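Local coordinates for protein halohydrin epoxidase A (Corynebacterium sp., PDB 4Z9F) that probably catalyses the cofactor-independent, reversible conversion of vicinal halohydrins into epoxides with release of halide, using a Rossmann-like short-chain dehydrogenase/reductase scaffold, at residues His11-Ala16 against Asn178-Pro183; Thr75-Asp80 against Ile130-Ser135. The protein carries 1 engineered substitution. One frame throughout, in Å; residues are numbered along the deposited sequence.

Interaction 1: residues His11-Ala16 against Asn178-Pro183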
loop_
_atom_site.group_PDB
_atom_site.type_symbol
_atom_site.label_atom_id
_atom_site.label_comp_id
_atom_site.label_asym_id
_atom_site.label_seq_id
_atom_site.Cartn_x
_atom_site.Cartn_y
_atom_site.Cartn_z
ATOM N N HIS C 11 -22.898 18.189 -6.232
ATOM C CA HIS C 11 -21.965 17.497 -7.101
ATOM C C HIS C 11 -21.387 16.279 -6.394
ATOM O O HIS C 11 -21.482 16.147 -5.169
ATOM C CB HIS C 11 -20.842 18.439 -7.537
ATOM C CG HIS C 11 -21.333 19.654 -8.257
ATOM N ND1 HIS C 11 -21.591 19.660 -9.609
ATOM C CD2 HIS C 11 -21.637 20.894 -7.808
ATOM C CE1 HIS C 11 -22.028 20.855 -9.967
ATOM N NE2 HIS C 11 -22.061 21.624 -8.893
ATOM N N PHE C 12 -20.803 15.378 -7.197
ATOM C CA PHE C 12 -20.058 14.230 -6.678
ATOM C C PHE C 12 -20.867 13.473 -5.619
ATOM O O PHE C 12 -21.979 13.001 -5.886
ATOM C CB PHE C 12 -18.716 14.727 -6.124
ATOM C CG PHE C 12 -17.613 13.691 -6.111
ATOM C CD1 PHE C 12 -17.742 12.487 -6.789
ATOM C CD2 PHE C 12 -16.444 13.933 -5.407
ATOM C CE1 PHE C 12 -16.717 11.550 -6.768
ATOM C CE2 PHE C 12 -15.419 13.003 -5.383
ATOM C CZ PHE C 12 -15.556 11.803 -6.063
ATOM N N ALA C 13 -20.338 13.358 -4.408
ATOM C CA ALA C 13 -21.040 12.669 -3.339
ATOM C C ALA C 13 -21.970 13.579 -2.548
ATOM O O ALA C 13 -22.584 13.117 -1.579
ATOM C CB ALA C 13 -20.032 12.012 -2.385
ATOM N N GLY C 14 -22.094 14.845 -2.936
ATOM C CA GLY C 14 -22.932 15.790 -2.222
ATOM C C GLY C 14 -24.361 15.320 -2.025
ATOM O O GLY C 14 -24.839 15.174 -0.894
ATOM N N PRO C 15 -25.079 15.061 -3.123
ATOM C CA PRO C 15 -26.486 14.640 -2.985
ATOM C C PRO C 15 -26.682 13.418 -2.108
ATOM O O PRO C 15 -27.643 13.361 -1.327
ATOM C CB PRO C 15 -26.906 14.378 -4.439
ATOM C CG PRO C 15 -26.080 15.353 -5.219
ATOM C CD PRO C 15 -24.744 15.415 -4.512
ATOM N N ALA C 16 -25.792 12.433 -2.201
ATOM C CA ALA C 16 -25.940 11.246 -1.366
ATOM C C ALA C 16 -25.770 11.588 0.110
ATOM O O ALA C 16 -26.505 11.073 0.964
ATOM C CB ALA C 16 -24.928 10.174 -1.790
ATOM N N ASN C 178 -15.117 5.052 -7.007
ATOM C CA ASN C 178 -15.101 4.843 -8.453
ATOM C C ASN C 178 -16.322 3.992 -8.776
ATOM O O ASN C 178 -16.832 3.268 -7.917
ATOM C CB ASN C 178 -13.806 4.161 -8.939
ATOM C CG ASN C 178 -13.532 4.398 -10.431
ATOM O OD1 ASN C 178 -14.300 5.078 -11.129
ATOM N ND2 ASN C 178 -12.424 3.834 -10.926
ATOM N N PHE C 179 -16.790 4.086 -10.022
ATOM C CA PHE C 179 -18.001 3.378 -10.434
ATOM C C PHE C 179 -19.139 3.627 -9.456
ATOM O O PHE C 179 -19.912 2.734 -9.120
ATOM C CB PHE C 179 -17.715 1.891 -10.604
ATOM C CG PHE C 179 -16.668 1.615 -11.644
ATOM C CD1 PHE C 179 -15.383 1.254 -11.281
ATOM C CD2 PHE C 179 -16.970 1.754 -12.989
ATOM C CE1 PHE C 179 -14.425 1.005 -12.243
ATOM C CE2 PHE C 179 -16.010 1.502 -13.959
ATOM C CZ PHE C 179 -14.742 1.131 -13.584
ATOM N N PHE C 180 -19.223 4.867 -8.985
ATOM C CA PHE C 180 -20.208 5.305 -8.005
ATOM C C PHE C 180 -21.267 6.125 -8.733
ATOM O O PHE C 180 -20.941 7.141 -9.354
ATOM C CB PHE C 180 -19.496 6.120 -6.923
ATOM C CG PHE C 180 -20.399 6.958 -6.087
ATOM C CD1 PHE C 180 -20.032 8.254 -5.746
ATOM C CD2 PHE C 180 -21.598 6.450 -5.617
ATOM C CE1 PHE C 180 -20.860 9.032 -4.947
ATOM C CE2 PHE C 180 -22.437 7.235 -4.837
ATOM C CZ PHE C 180 -22.066 8.519 -4.510
ATOM N N ASN C 181 -22.525 5.660 -8.693
ATOM C CA ASN C 181 -23.617 6.374 -9.362
ATOM C C ASN C 181 -23.793 7.745 -8.725
ATOM O O ASN C 181 -24.299 7.866 -7.603
ATOM C CB ASN C 181 -24.908 5.551 -9.291
ATOM C CG ASN C 181 -26.127 6.266 -9.891
ATOM O OD1 ASN C 181 -27.249 6.005 -9.468
ATOM N ND2 ASN C 181 -25.918 7.160 -10.850
ATOM N N ASN C 182 -23.350 8.778 -9.422
ATOM C CA ASN C 182 -23.356 10.129 -8.884
ATOM C C ASN C 182 -23.394 11.102 -10.052
ATOM O O ASN C 182 -22.987 10.751 -11.167
ATOM C CB ASN C 182 -22.128 10.369 -7.981
ATOM C CG ASN C 182 -20.862 10.628 -8.759
ATOM O OD1 ASN C 182 -20.628 11.743 -9.214
ATOM N ND2 ASN C 182 -20.014 9.592 -8.901
ATOM N N PRO C 183 -23.888 12.328 -9.840
ATOM C CA PRO C 183 -24.110 13.235 -10.982
ATOM C C PRO C 183 -22.844 13.719 -11.656
ATOM O O PRO C 183 -22.921 14.179 -12.804
ATOM C CB PRO C 183 -24.874 14.408 -10.351
ATOM C CG PRO C 183 -24.398 14.417 -8.944
ATOM C CD PRO C 183 -24.316 12.953 -8.573
#
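His11-Ala16 turns into helix 14-23 through a type II' beta turn, closed by a bond from Gly14 N to His11 O. Phe12 sits in this turn with a positive phi. Its CG is anti to the backbone N (chi1 -155°), which swings the ring back toward the loop 178-183. Asn182 OD1 meets the edge of that ring in its plane, 3.8 Å from Phe12 CD1. The amide and the ring cross obliquely, their planes 67° apart. Asn182 holds its CG in the crowded position between N and carbonyl carbon (chi1 78°). Its ND2 makes a weak bond to Phe180 O, and its OD1 accepts the backbone N-H of Thr184 and Tyr185, so both ends of the amide are used. Asn182 CB lies 3.4 Å from Phe12 O. The same CB lies over one face of the Phe180 ring, 3.5 Å above the plane and toward the rim. Phe180, its CG also anti to N, points its edge at the turn and the start of the helix, with CE1 4.0 Å from Ala13 CB and CZ 4.3 Å from Ala16 CB. Pro15 and Pro183 meet tip to tip, CG to CG at 4.2 Å. Packing joins the two segments. In short-chain dehydrogenases the turn's counterpart is the glycine-rich coenzyme loop, and the loop after strand 170-177 borders the nicotinamide; in halohydrin dehalogenases this region probably helps form the halide site.

Interaction 2: residues Thr75-Asp80 against Ile130-Ser135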
loop_
_atom_site.group_PDB
_atom_site.type_symbol
_atom_site.label_atom_id
_atom_site.label_comp_id
_atom_site.label_asym_id
_atom_site.label_seq_id
_atom_site.Cartn_x
_atom_site.Cartn_y
_atom_site.Cartn_z
ATOM N N THR C 75 -20.342 16.719 12.026
ATOM C CA THR C 75 -19.705 16.079 10.880
ATOM C C THR C 75 -19.471 17.095 9.774
ATOM O O THR C 75 -20.343 17.925 9.479
ATOM C CB THR C 75 -20.566 14.922 10.347
ATOM O OG1 THR C 75 -20.712 13.926 11.366
ATOM C CG2 THR C 75 -19.936 14.306 9.097
ATOM N N ILE C 76 -18.280 17.049 9.183
ATOM C CA ILE C 76 -17.973 17.787 7.968
ATOM C C ILE C 76 -17.731 16.751 6.872
ATOM O O ILE C 76 -16.903 15.848 7.040
ATOM C CB ILE C 76 -16.753 18.708 8.139
ATOM C CG1 ILE C 76 -16.990 19.723 9.269
ATOM C CG2 ILE C 76 -16.423 19.417 6.823
ATOM C CD1 ILE C 76 -15.766 20.548 9.605
ATOM N N VAL C 77 -18.481 16.851 5.778
ATOM C CA VAL C 77 -18.204 16.086 4.568
ATOM C C VAL C 77 -17.509 17.025 3.601
ATOM O O VAL C 77 -18.139 17.919 3.023
ATOM C CB VAL C 77 -19.474 15.496 3.944
ATOM C CG1 VAL C 77 -19.116 14.803 2.633
ATOM C CG2 VAL C 77 -20.129 14.510 4.887
ATOM N N SER C 78 -16.203 16.844 3.444
ATOM C CA SER C 78 -15.414 17.662 2.529
ATOM C C SER C 78 -15.487 17.000 1.162
ATOM O O SER C 78 -14.656 16.167 0.806
ATOM C CB SER C 78 -13.980 17.789 3.010
ATOM O OG SER C 78 -13.263 18.689 2.189
ATOM N N ASN C 79 -16.502 17.380 0.394
ATOM C CA ASN C 79 -16.839 16.723 -0.867
ATOM C C ASN C 79 -16.216 17.530 -2.005
ATOM O O ASN C 79 -16.876 18.290 -2.718
ATOM C CB ASN C 79 -18.353 16.595 -0.974
ATOM C CG ASN C 79 -18.818 16.168 -2.336
ATOM O OD1 ASN C 79 -18.506 15.068 -2.808
ATOM N ND2 ASN C 79 -19.603 17.025 -2.972
ATOM N N ASP C 80 -14.909 17.367 -2.172
ATOM C CA ASP C 80 -14.177 18.167 -3.136
ATOM C C ASP C 80 -14.254 17.537 -4.522
ATOM O O ASP C 80 -14.273 16.312 -4.660
ATOM C CB ASP C 80 -12.728 18.332 -2.680
ATOM C CG ASP C 80 -12.644 18.933 -1.279
ATOM O OD1 ASP C 80 -12.879 20.155 -1.159
ATOM O OD2 ASP C 80 -12.384 18.189 -0.303
ATOM N N ILE C 130 -14.972 13.916 6.989
ATOM C CA ILE C 130 -14.920 12.870 5.971
ATOM C C ILE C 130 -14.571 13.525 4.648
ATOM O O ILE C 130 -15.310 14.391 4.165
ATOM C CB ILE C 130 -16.251 12.115 5.878
ATOM C CG1 ILE C 130 -16.581 11.489 7.228
ATOM C CG2 ILE C 130 -16.182 11.041 4.794
ATOM C CD1 ILE C 130 -18.009 11.140 7.389
ATOM N N PHE C 131 -13.449 13.118 4.059
ATOM C CA PHE C 131 -12.985 13.683 2.805
ATOM C C PHE C 131 -13.388 12.753 1.669
ATOM O O PHE C 131 -13.056 11.561 1.691
ATOM C CB PHE C 131 -11.470 13.891 2.827
ATOM C CG PHE C 131 -11.027 14.973 3.766
ATOM C CD1 PHE C 131 -10.892 14.726 5.128
ATOM C CD2 PHE C 131 -10.724 16.238 3.284
ATOM C CE1 PHE C 131 -10.464 15.733 5.999
ATOM C CE2 PHE C 131 -10.311 17.253 4.154
ATOM C CZ PHE C 131 -10.177 16.996 5.507
ATOM N N ILE C 132 -14.128 13.280 0.698
ATOM C CA ILE C 132 -14.437 12.517 -0.506
ATOM C C ILE C 132 -13.320 12.773 -1.500
ATOM O O ILE C 132 -13.113 13.910 -1.938
ATOM C CB ILE C 132 -15.804 12.897 -1.096
ATOM C CG1 ILE C 132 -16.864 13.013 0.000
ATOM C CG2 ILE C 132 -16.214 11.865 -2.166
ATOM C CD1 ILE C 132 -17.297 11.719 0.683
ATOM N N THR C 133 -12.582 11.714 -1.841
ATOM C CA THR C 133 -11.417 11.852 -2.700
ATOM C C THR C 133 -11.682 11.053 -3.971
ATOM O O THR C 133 -12.618 11.365 -4.715
ATOM C CB THR C 133 -10.146 11.404 -1.961
ATOM O OG1 THR C 133 -10.213 10.008 -1.631
ATOM C CG2 THR C 133 -10.009 12.201 -0.650
ATOM N N SER C 134 -10.916 9.996 -4.202
ATOM C CA SER C 134 -11.077 9.225 -5.428
ATOM C C SER C 134 -10.294 7.935 -5.266
ATOM O O SER C 134 -9.367 7.860 -4.456
ATOM C CB SER C 134 -10.573 9.992 -6.647
ATOM O OG SER C 134 -10.610 9.151 -7.788
ATOM N N SER C 135 -10.656 6.923 -6.060
ATOM C CA SER C 135 -9.842 5.714 -6.060
ATOM C C SER C 135 -8.394 6.033 -6.404
ATOM O O SER C 135 -7.474 5.373 -5.900
ATOM C CB SER C 135 -10.409 4.682 -7.040
ATOM O OG SER C 135 -10.257 5.121 -8.374
HETATM O O HOH W 1 -11.469 15.778 -0.510
#
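The Phe131 ring has water 1 at its edge, in the ring plane. Ser78 CB comes to it obliquely, 3.6 Å from Phe131 CD2, and Asp80 OD2 is also oblique to the ring. Pro110, Thr154 and Val158 of the flanking helices also touch it. The two strands run parallel in the sheet, and three bonds join them. Ile130 N points almost along the C=O axis of Ile76. Ser78 N reaches Ile130 O at 2.7 Å, in the carbonyl plane. Ile132 N gives to Ser78 O at 2.9 Å, but from above the carbonyl plane. On the sheet face opposite Ser78 and Phe131, Val77 CG1 crosses Ile132 CG1 at 3.9 Å. Both also pack on Ile220 of helix 213-224. Ser78 OG is anti to its backbone N (chi1 -174°). This brings it beside the carboxylate of Asp80, where OG gives a 2.7 Å bond to the syn lone pair of Asp80 OD2. Water 1 lies 2.6 Å from Asp80 OD2 and 2.9 Å from Ile132 O, placed to link them. A buried carboxylate gripped by a hydroxyl and a water is probably ionised and, with water 1, probably helps hold 75-80 beside 130-135.

From the N terminus, the chain passes the turn 11-16, then strand 73-79, strand 127-132 and finally the loop after strand 170-177. Interaction 2 closes a loop of 49 intervening residues, which contains helix 96-123. It is nested inside the longer loop of 161 residues that interaction 1 closes. Interaction 2 joins neighbouring strands mid-sheet; interaction 1 joins the turn and start of helix 14-23 to the loop after strand 170-177. Their centres are about 11 Å apart. Asn79 links them: its amide probably bonds to Ala13 N and His11 O. Phe12 packs on the backbone just past both strands, CZ 3.3 Å from Thr133 O and CD2 3.3 Å from Asp80 O.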